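Peptidyl tryptophan dihydroxylase (Pseudomonas putida, PDB 7CTQ) probably uses bound FAD to dihydroxylate a peptidyl tryptophan during biogenesis of the tryptophylquinone cofactor of quinohemoprotein amine dehydrogenase. Local coordinates at residues 5-13 against 133-142. Sequence-based numbering, arbitrary orientation.
Sequences EPRIVVLGA and LQADFLVEAR. With FAD (flavin-adenine dinucleotide), chain C.
Leu11 and Leu138 meet at about a right angle on one face of the sheet, the CG of Leu11 3.5 Å from the CD1 of Leu138, and Ile125 of strand 123-127 closes over both. Farther back on this face, the CG2 of Val9 rests on the small CB of Ala135. On the other face Val10 and Val139 lie side by side, beta-branched residues suited to extended strands; with CG1 of Val10 anti to the backbone N (chi1 174°), its CG2 sits beside that N and comes 3.6 Å from the CB of Val139. Ile8 and Phe137 continue this face beneath helix 285-294. Strands 8-11 and 137-140 run parallel, 18° apart, and are gripped by alternating backbone bonds, the straightest from Leu11 N to Val139 O (2.8 Å, 174°). This is the Rossmann-type core of FAD-dependent monooxygenases: strand 8-11 leads into a GxGxxG-like turn. There Gly12 brings its CA 3.4 Å from O4B of FAD, where a side chain would collide with Ala141 O. Arg142 lies between Leu11 and the adenine, its CD 3.5 Å from C6A of FAD, while its NH2 forms a salt bridge with Glu140 OE1 at 2.8 Å. With an alanine in its place, Glu140 OE1 would probably lose its charged mate, though OE2 could still take the backbone N-H, and the adenine would lose this aliphatic support. At the far, more open end, Asp136 OD2 accepts a hydrogen bond from Arg7 N through its anti lone pair, at 3.1 Å.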
# COMPACT_ATOMS: atom_id res chain seq x y z
N GLU A 5 -9.69 -10.08 -28.42
CA GLU A 5 -9.09 -10.00 -27.09
C GLU A 5 -8.84 -8.54 -26.69
O GLU A 5 -8.36 -7.74 -27.51
CB GLU A 5 -7.76 -10.75 -27.05
CG GLU A 5 -7.91 -12.26 -26.94
CD GLU A 5 -6.65 -12.99 -27.36
OE1 GLU A 5 -6.58 -13.45 -28.53
OE2 GLU A 5 -5.72 -13.09 -26.53
N PRO A 6 -9.15 -8.19 -25.44
CA PRO A 6 -9.04 -6.79 -25.02
C PRO A 6 -7.60 -6.35 -24.89
O PRO A 6 -6.73 -7.11 -24.47
CB PRO A 6 -9.76 -6.78 -23.67
CG PRO A 6 -9.56 -8.17 -23.15
CD PRO A 6 -9.59 -9.08 -24.35
N ARG A 7 -7.35 -5.09 -25.24
CA ARG A 7 -6.03 -4.47 -25.11
C ARG A 7 -5.91 -3.87 -23.71
O ARG A 7 -6.51 -2.83 -23.43
CB ARG A 7 -5.84 -3.40 -26.17
CG ARG A 7 -5.17 -3.89 -27.44
CD ARG A 7 -4.41 -2.76 -28.15
NE ARG A 7 -3.40 -2.13 -27.29
CZ ARG A 7 -2.09 -2.24 -27.48
NH1 ARG A 7 -1.62 -2.96 -28.49
NH2 ARG A 7 -1.24 -1.63 -26.66
N ILE A 8 -5.13 -4.52 -22.84
CA ILE A 8 -4.94 -4.03 -21.47
C ILE A 8 -3.58 -3.36 -21.38
O ILE A 8 -2.54 -4.01 -21.61
CB ILE A 8 -5.05 -5.16 -20.44
CG1 ILE A 8 -6.42 -5.84 -20.50
CG2 ILE A 8 -4.77 -4.59 -19.05
CD1 ILE A 8 -6.48 -7.17 -19.79
N VAL A 9 -3.56 -2.08 -21.01
CA VAL A 9 -2.32 -1.35 -20.82
C VAL A 9 -2.25 -0.88 -19.38
O VAL A 9 -3.20 -0.27 -18.87
CB VAL A 9 -2.20 -0.15 -21.78
CG1 VAL A 9 -0.87 0.54 -21.56
CG2 VAL A 9 -2.37 -0.61 -23.24
N VAL A 10 -1.12 -1.16 -18.73
CA VAL A 10 -0.82 -0.72 -17.37
C VAL A 10 0.18 0.43 -17.44
O VAL A 10 1.23 0.31 -18.08
CB VAL A 10 -0.24 -1.88 -16.53
CG1 VAL A 10 0.21 -1.38 -15.14
CG2 VAL A 10 -1.24 -3.04 -16.41
N LEU A 11 -0.14 1.54 -16.77
CA LEU A 11 0.76 2.69 -16.68
C LEU A 11 1.51 2.65 -15.36
O LEU A 11 0.90 2.77 -14.29
CB LEU A 11 -0.01 4.01 -16.79
CG LEU A 11 -1.12 4.07 -17.83
CD1 LEU A 11 -1.78 5.44 -17.83
CD2 LEU A 11 -0.57 3.72 -19.21
N GLY A 12 2.83 2.49 -15.44
CA GLY A 12 3.66 2.47 -14.25
C GLY A 12 4.09 1.07 -13.86
O GLY A 12 3.27 0.14 -13.81
N ALA A 13 5.38 0.90 -13.57
CA ALA A 13 5.93 -0.42 -13.30
C ALA A 13 6.58 -0.47 -11.92
O ALA A 13 7.68 -1.01 -11.77
CB ALA A 13 6.94 -0.82 -14.38
N LEU A 133 -0.47 4.72 -27.74
CA LEU A 133 -0.88 3.34 -27.51
C LEU A 133 -2.36 3.30 -27.15
O LEU A 133 -2.81 4.02 -26.25
CB LEU A 133 -0.04 2.70 -26.40
CG LEU A 133 1.47 2.85 -26.61
CD1 LEU A 133 2.24 2.79 -25.29
CD2 LEU A 133 2.00 1.81 -27.60
N GLN A 134 -3.12 2.47 -27.86
CA GLN A 134 -4.55 2.35 -27.63
C GLN A 134 -4.81 1.27 -26.59
O GLN A 134 -4.22 0.19 -26.64
CB GLN A 134 -5.28 2.01 -28.94
CG GLN A 134 -6.81 2.01 -28.82
CD GLN A 134 -7.41 0.62 -28.68
OE1 GLN A 134 -6.70 -0.38 -28.52
NE2 GLN A 134 -8.74 0.54 -28.72
N ALA A 135 -5.69 1.58 -25.63
CA ALA A 135 -6.06 0.64 -24.58
C ALA A 135 -7.57 0.50 -24.53
O ALA A 135 -8.29 1.50 -24.51
CB ALA A 135 -5.53 1.09 -23.21
N ASP A 136 -8.04 -0.75 -24.54
CA ASP A 136 -9.43 -1.03 -24.20
C ASP A 136 -9.65 -0.97 -22.70
O ASP A 136 -10.77 -0.66 -22.26
CB ASP A 136 -9.85 -2.39 -24.74
CG ASP A 136 -9.94 -2.42 -26.25
OD1 ASP A 136 -10.75 -1.65 -26.82
OD2 ASP A 136 -9.20 -3.21 -26.87
N PHE A 137 -8.61 -1.28 -21.92
CA PHE A 137 -8.65 -1.21 -20.46
C PHE A 137 -7.34 -0.64 -19.94
O PHE A 137 -6.26 -1.10 -20.32
CB PHE A 137 -8.91 -2.57 -19.81
CG PHE A 137 -9.34 -2.47 -18.37
CD1 PHE A 137 -8.41 -2.23 -17.37
CD2 PHE A 137 -10.68 -2.58 -18.04
CE1 PHE A 137 -8.82 -2.12 -16.04
CE2 PHE A 137 -11.10 -2.47 -16.71
CZ PHE A 137 -10.17 -2.23 -15.72
N LEU A 138 -7.44 0.33 -19.03
CA LEU A 138 -6.29 1.02 -18.47
C LEU A 138 -6.14 0.71 -16.98
O LEU A 138 -7.08 0.91 -16.21
CB LEU A 138 -6.44 2.53 -18.69
CG LEU A 138 -5.24 3.37 -18.28
CD1 LEU A 138 -4.20 3.26 -19.36
CD2 LEU A 138 -5.64 4.83 -18.07
N VAL A 139 -4.96 0.25 -16.58
CA VAL A 139 -4.59 0.16 -15.17
C VAL A 139 -3.71 1.36 -14.83
O VAL A 139 -2.61 1.50 -15.37
CB VAL A 139 -3.87 -1.15 -14.84
CG1 VAL A 139 -3.53 -1.22 -13.35
CG2 VAL A 139 -4.68 -2.36 -15.29
N GLU A 140 -4.19 2.22 -13.94
CA GLU A 140 -3.42 3.38 -13.47
C GLU A 140 -2.61 2.97 -12.26
O GLU A 140 -3.16 2.69 -11.18
CB GLU A 140 -4.35 4.54 -13.14
CG GLU A 140 -3.64 5.66 -12.42
CD GLU A 140 -2.57 6.27 -13.29
OE1 GLU A 140 -2.95 6.97 -14.25
OE2 GLU A 140 -1.38 6.03 -13.03
N ALA A 141 -1.30 2.92 -12.42
CA ALA A 141 -0.40 2.41 -11.40
C ALA A 141 0.84 3.27 -11.31
O ALA A 141 1.94 2.77 -11.03
CB ALA A 141 -0.03 0.96 -11.68
N ARG A 142 0.70 4.58 -11.53
CA ARG A 142 1.86 5.46 -11.47
C ARG A 142 2.12 6.01 -10.09
O ARG A 142 2.79 7.05 -9.96
CB ARG A 142 1.71 6.61 -12.47
CG ARG A 142 1.63 6.15 -13.92
CD ARG A 142 1.54 7.34 -14.83
NE ARG A 142 0.18 7.49 -15.35
CZ ARG A 142 -0.41 8.66 -15.55
NH1 ARG A 142 0.25 9.78 -15.29
NH2 ARG A 142 -1.65 8.70 -16.02
PA FAD C . 5.57 3.38 -7.45
O1A FAD C . 6.45 2.42 -6.75
O2A FAD C . 5.87 4.83 -7.10
O5B FAD C . 5.59 3.07 -8.98
C5B FAD C . 5.17 4.05 -9.95
C4B FAD C . 5.98 3.80 -11.19
O4B FAD C . 5.45 4.59 -12.28
C3B FAD C . 7.47 4.14 -11.10
O3B FAD C . 8.24 3.17 -11.79
C2B FAD C . 7.55 5.53 -11.73
O2B FAD C . 8.80 5.80 -12.36
C1B FAD C . 6.47 5.41 -12.81
N9A FAD C . 5.87 6.65 -13.29
C8A FAD C . 5.55 7.78 -12.59
N7A FAD C . 5.01 8.73 -13.31
C5A FAD C . 5.01 8.20 -14.59
C6A FAD C . 4.59 8.71 -15.83
N6A FAD C . 4.07 9.92 -16.00
N1A FAD C . 4.72 7.91 -16.93
C2A FAD C . 5.25 6.69 -16.77
N3A FAD C . 5.68 6.11 -15.64
C4A FAD C . 5.53 6.91 -14.58
N1 FAD C . 7.62 1.65 1.39
C2 FAD C . 8.32 0.67 2.03
O2 FAD C . 8.04 -0.52 1.89
N3 FAD C . 9.39 1.01 2.83
C4 FAD C . 9.85 2.28 3.08
O4 FAD C . 10.82 2.46 3.81
C4X FAD C . 9.10 3.32 2.40
N5 FAD C . 9.46 4.56 2.59
C5X FAD C . 8.74 5.56 1.94
C6 FAD C . 9.11 6.89 2.14
C7 FAD C . 8.41 7.92 1.52
C7M FAD C . 8.84 9.35 1.75
C8 FAD C . 7.31 7.62 0.71
C8M FAD C . 6.54 8.72 0.02
C9 FAD C . 6.94 6.30 0.51
C9A FAD C . 7.64 5.27 1.12
N10 FAD C . 7.29 3.91 0.94
C10 FAD C . 7.99 2.91 1.58
C1' FAD C . 6.13 3.56 0.13
C2' FAD C . 6.46 2.98 -1.24
O2' FAD C . 7.39 3.82 -1.94
C3' FAD C . 5.17 2.87 -2.04
O3' FAD C . 4.20 2.26 -1.19
C4' FAD C . 5.25 2.06 -3.33
O4' FAD C . 6.45 2.35 -4.05
C5' FAD C . 4.04 2.31 -4.20
O5' FAD C . 4.07 1.38 -5.29
P FAD C . 3.40 1.73 -6.66
O1P FAD C . 1.91 1.98 -6.37
O2P FAD C . 3.73 0.71 -7.68
O3P FAD C . 4.06 3.13 -7.03